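Local coordinates for hypothetical protein (Nitrosomonas europaea, PDB 2ODK) that probably serves as the antitoxin of a type II toxin-antitoxin pair, a member of the Phd/YefM family, at residues Cys22-Gln28 against Val39-Glu45. Sequence-based numbering, arbitrary orientation. Where two conformers were deposited one is given.
Sequences CITEGPQ and VLVPIGE
In this Phd/YefM-family antitoxin fold, helix 15-24 turns into strand 28-32, which pairs antiparallel with strand 35-42; the contact sits where that hairpin ladder ends and helix 43-52 starts. Gln28 and Leu40 form a hydrogen-bonded pair, CA atoms 5.2 Å apart, with Gln28 N to Leu40 O at 3.0 Å and Leu40 N to Gln28 O at 2.7 Å. Both side chains lie on the sheet face covered by helix 15-24, where they meet Phe18. Pro27 (phi/psi -44/132) has the most surface covered. Pro27 CB touches Val39 CG2 at 3.5 Å, Pro27 CA makes a CA-H...O contact with Leu40 O at 3.2 Å, and Pro27 CD lies 4.1 Å from Pro42 CD. Cys22, in the last turn of the helix, comes next: its t rotamer sends the sulfur against the strand, SG 3.4 Å from Pro42 N and 3.6 Å from Pro42 CD, while CB packs on Leu40 CD2 at 3.8 Å. Leu40 (chi1 t, chi2 p) thus gives its backbone to Gln28 and its side chain to the helix. Between Cys22 and Pro27 the chain reverses through Gly26, whose phi/psi of 132/-178 would jam a CB against the preceding carbonyl. Across the way, Pro42 is the N-cap of helix 43-52, and Ile23 CD1 lies 4.2 Å from Pro42 CB. The other edge of Val39-Pro42 pairs antiparallel with a strand of the second subunit, continuing the sheet through the dimer. Gln28 bends back through chi1 and chi2 both m: Gln28 OE1 is hydrogen-bonded to Trp6 NE1, and Gln28 NE2 donates a hydrogen bond to Gly26 O at 2.9 Å.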
ATOM      1  N   CYS A  22      -7.986  -3.175   3.079  1.00 13.19           N
ATOM      2  CA  CYS A  22      -6.714  -3.943   3.021  1.00 13.16           C
ATOM      3  C   CYS A  22      -6.710  -5.023   4.120  1.00 13.11           C
ATOM      4  O   CYS A  22      -6.388  -6.199   3.882  1.00 14.30           O
ATOM      5  CB  CYS A  22      -5.573  -2.958   3.190  1.00 13.29           C
ATOM      6  SG  CYS A  22      -3.969  -3.714   3.414  1.00 13.89           S
ATOM      7  N   ILE A  23      -7.055  -4.604   5.329  1.00 13.50           N
ATOM      8  CA  ILE A  23      -6.968  -5.524   6.471  1.00 14.53           C
ATOM      9  C   ILE A  23      -8.074  -6.589   6.444  1.00 15.96           C
ATOM     10  O   ILE A  23      -7.828  -7.760   6.771  1.00 16.66           O
ATOM     11  CB  ILE A  23      -7.005  -4.725   7.811  1.00 15.67           C
ATOM     12  CG1 ILE A  23      -5.768  -3.820   7.931  1.00 17.40           C
ATOM     13  CG2 ILE A  23      -7.093  -5.679   9.011  1.00 16.67           C
ATOM     14  CD1 ILE A  23      -4.461  -4.462   7.483  1.00 21.02           C
ATOM     15  N   THR A  24      -9.288  -6.187   6.078  1.00 16.31           N
ATOM     16  CA  THR A  24     -10.404  -7.123   6.141  1.00 17.76           C
ATOM     17  C   THR A  24     -10.576  -7.982   4.892  1.00 18.59           C
ATOM     18  O   THR A  24     -11.141  -9.079   4.963  1.00 19.23           O
ATOM     19  CB  THR A  24     -11.716  -6.389   6.448  1.00 18.31           C
ATOM     20  OG1 THR A  24     -12.013  -5.498   5.366  1.00 20.58           O
ATOM     21  CG2 THR A  24     -11.606  -5.595   7.754  1.00 18.98           C
ATOM     22  N   GLU A  25     -10.139  -7.482   3.733  1.00 17.64           N
ATOM     23  CA  GLU A  25     -10.343  -8.221   2.507  0.60 19.17           C
ATOM     24  C   GLU A  25      -9.032  -8.658   1.869  1.00 17.53           C
ATOM     25  O   GLU A  25      -8.946  -9.747   1.311  1.00 19.99           O
ATOM     26  CB  GLU A  25     -11.216  -7.414   1.532  0.60 20.00           C
ATOM     27  CG  GLU A  25     -12.608  -7.071   2.101  0.60 22.19           C
ATOM     28  CD  GLU A  25     -13.377  -6.089   1.244  0.60 24.20           C
ATOM     29  OE1 GLU A  25     -13.438  -6.307   0.024  0.60 30.14           O
ATOM     30  OE2 GLU A  25     -13.918  -5.103   1.785  0.60 29.66           O
ATOM     31  N   GLY A  26      -8.006  -7.816   1.945  1.00 15.65           N
ATOM     32  CA  GLY A  26      -6.770  -8.183   1.289  1.00 15.09           C
ATOM     33  C   GLY A  26      -6.219  -7.030   0.451  1.00 14.04           C
ATOM     34  O   GLY A  26      -6.760  -5.929   0.459  1.00 14.99           O
ATOM     35  N   PRO A  27      -5.110  -7.290  -0.213  1.00 14.15           N
ATOM     36  CA  PRO A  27      -4.428  -6.238  -1.008  1.00 13.46           C
ATOM     37  C   PRO A  27      -5.380  -5.390  -1.840  1.00 13.15           C
ATOM     38  O   PRO A  27      -6.251  -5.933  -2.542  1.00 15.00           O
ATOM     39  CB  PRO A  27      -3.483  -7.040  -1.886  1.00 14.80           C
ATOM     40  CG  PRO A  27      -3.086  -8.227  -0.946  1.00 14.96           C
ATOM     41  CD  PRO A  27      -4.382  -8.576  -0.258  1.00 15.66           C
ATOM     42  N   GLN A  28      -5.207  -4.075  -1.749  1.00 12.66           N
ATOM     43  CA  GLN A  28      -6.035  -3.108  -2.490  1.00 11.93           C
ATOM     44  C   GLN A  28      -5.136  -2.375  -3.477  1.00 12.36           C
ATOM     45  O   GLN A  28      -4.082  -1.885  -3.071  1.00 12.77           O
ATOM     46  CB  GLN A  28      -6.652  -2.085  -1.514  1.00 12.83           C
ATOM     47  CG  GLN A  28      -7.534  -2.707  -0.417  1.00 13.30           C
ATOM     48  CD  GLN A  28      -8.791  -3.317  -1.003  1.00 15.74           C
ATOM     49  OE1 GLN A  28      -9.569  -2.633  -1.683  1.00 16.54           O
ATOM     50  NE2 GLN A  28      -9.010  -4.622  -0.738  1.00 15.39           N
ATOM     51  N   VAL A  39       0.077  -1.361  -4.629  1.00 11.50           N
ATOM     52  CA  VAL A  39      -0.904  -2.189  -3.928  0.60 12.13           C
ATOM     53  C   VAL A  39      -0.643  -2.064  -2.425  1.00 10.82           C
ATOM     54  O   VAL A  39       0.510  -2.063  -1.980  1.00 11.48           O
ATOM     55  CB  VAL A  39      -0.871  -3.646  -4.454  0.60 12.91           C
ATOM     56  CG1 VAL A  39       0.507  -4.211  -4.399  0.60 13.60           C
ATOM     57  CG2 VAL A  39      -1.837  -4.539  -3.716  0.60 11.72           C
ATOM     58  N   LEU A  40      -1.726  -1.847  -1.679  1.00 10.67           N
ATOM     59  CA  LEU A  40      -1.595  -1.741  -0.210  1.00 10.38           C
ATOM     60  C   LEU A  40      -1.825  -3.138   0.340  1.00 11.31           C
ATOM     61  O   LEU A  40      -2.909  -3.711   0.119  1.00 11.32           O
ATOM     62  CB  LEU A  40      -2.654  -0.774   0.350  1.00 10.62           C
ATOM     63  CG  LEU A  40      -2.442  -0.398   1.822  1.00 10.90           C
ATOM     64  CD1 LEU A  40      -1.213   0.475   2.036  1.00 11.27           C
ATOM     65  CD2 LEU A  40      -3.674   0.239   2.443  1.00 12.03           C
ATOM     66  N   VAL A  41      -0.811  -3.668   1.041  1.00 10.53           N
ATOM     67  CA  VAL A  41      -0.791  -5.068   1.465  1.00 11.21           C
ATOM     68  C   VAL A  41      -0.754  -5.100   2.999  1.00 10.57           C
ATOM     69  O   VAL A  41      -0.046  -4.326   3.602  1.00 10.72           O
ATOM     70  CB  VAL A  41       0.508  -5.748   0.941  1.00 11.46           C
ATOM     71  CG1 VAL A  41       0.623  -7.203   1.401  1.00 13.01           C
ATOM     72  CG2 VAL A  41       0.593  -5.626  -0.602  1.00 14.23           C
ATOM     73  N   PRO A  42      -1.511  -6.017   3.634  1.00 10.73           N
ATOM     74  CA  PRO A  42      -1.386  -6.125   5.096  1.00 11.03           C
ATOM     75  C   PRO A  42       0.070  -6.402   5.452  1.00  9.66           C
ATOM     76  O   PRO A  42       0.720  -7.218   4.810  1.00 10.51           O
ATOM     77  CB  PRO A  42      -2.233  -7.360   5.443  1.00 11.36           C
ATOM     78  CG  PRO A  42      -3.227  -7.501   4.282  1.00 12.36           C
ATOM     79  CD  PRO A  42      -2.458  -6.994   3.059  1.00 12.34           C
ATOM     80  N   ILE A  43       0.580  -5.751   6.490  1.00  9.89           N
ATOM     81  CA  ILE A  43       2.026  -5.795   6.699  1.00  9.69           C
ATOM     82  C   ILE A  43       2.519  -7.236   6.965  1.00  9.16           C
ATOM     83  O   ILE A  43       3.579  -7.647   6.460  1.00 10.64           O
ATOM     84  CB  ILE A  43       2.481  -4.827   7.807  1.00 10.54           C
ATOM     85  CG1 ILE A  43       4.015  -4.714   7.911  1.00 10.96           C
ATOM     86  CG2 ILE A  43       1.909  -5.178   9.171  1.00 10.93           C
ATOM     87  CD1 ILE A  43       4.603  -3.971   6.690  1.00 12.04           C
ATOM     88  N   GLY A  44       1.706  -8.014   7.684  1.00  9.10           N
ATOM     89  CA  GLY A  44       2.121  -9.397   8.018  1.00  9.16           C
ATOM     90  C   GLY A  44       2.246 -10.243   6.763  1.00  9.20           C
ATOM     91  O   GLY A  44       3.158 -11.093   6.641  1.00  9.56           O
ATOM     92  N   GLU A  45       1.329 -10.011   5.814  1.00  9.93           N
ATOM     93  CA  GLU A  45       1.373 -10.757   4.564  1.00 11.08           C
ATOM     94  C   GLU A  45       2.642 -10.396   3.780  1.00 10.87           C
ATOM     95  O   GLU A  45       3.316 -11.289   3.230  1.00 11.64           O
ATOM     96  CB  GLU A  45       0.130 -10.429   3.732  1.00 11.74           C
ATOM     97  CG  GLU A  45       0.113 -11.102   2.374  1.00 14.41           C
ATOM     98  CD  GLU A  45      -1.219 -10.941   1.638  1.00 15.62           C
ATOM     99  OE1 GLU A  45      -2.243 -10.676   2.297  1.00 18.87           O
ATOM    100  OE2 GLU A  45      -1.248 -11.108   0.388  1.00 21.30           O
TER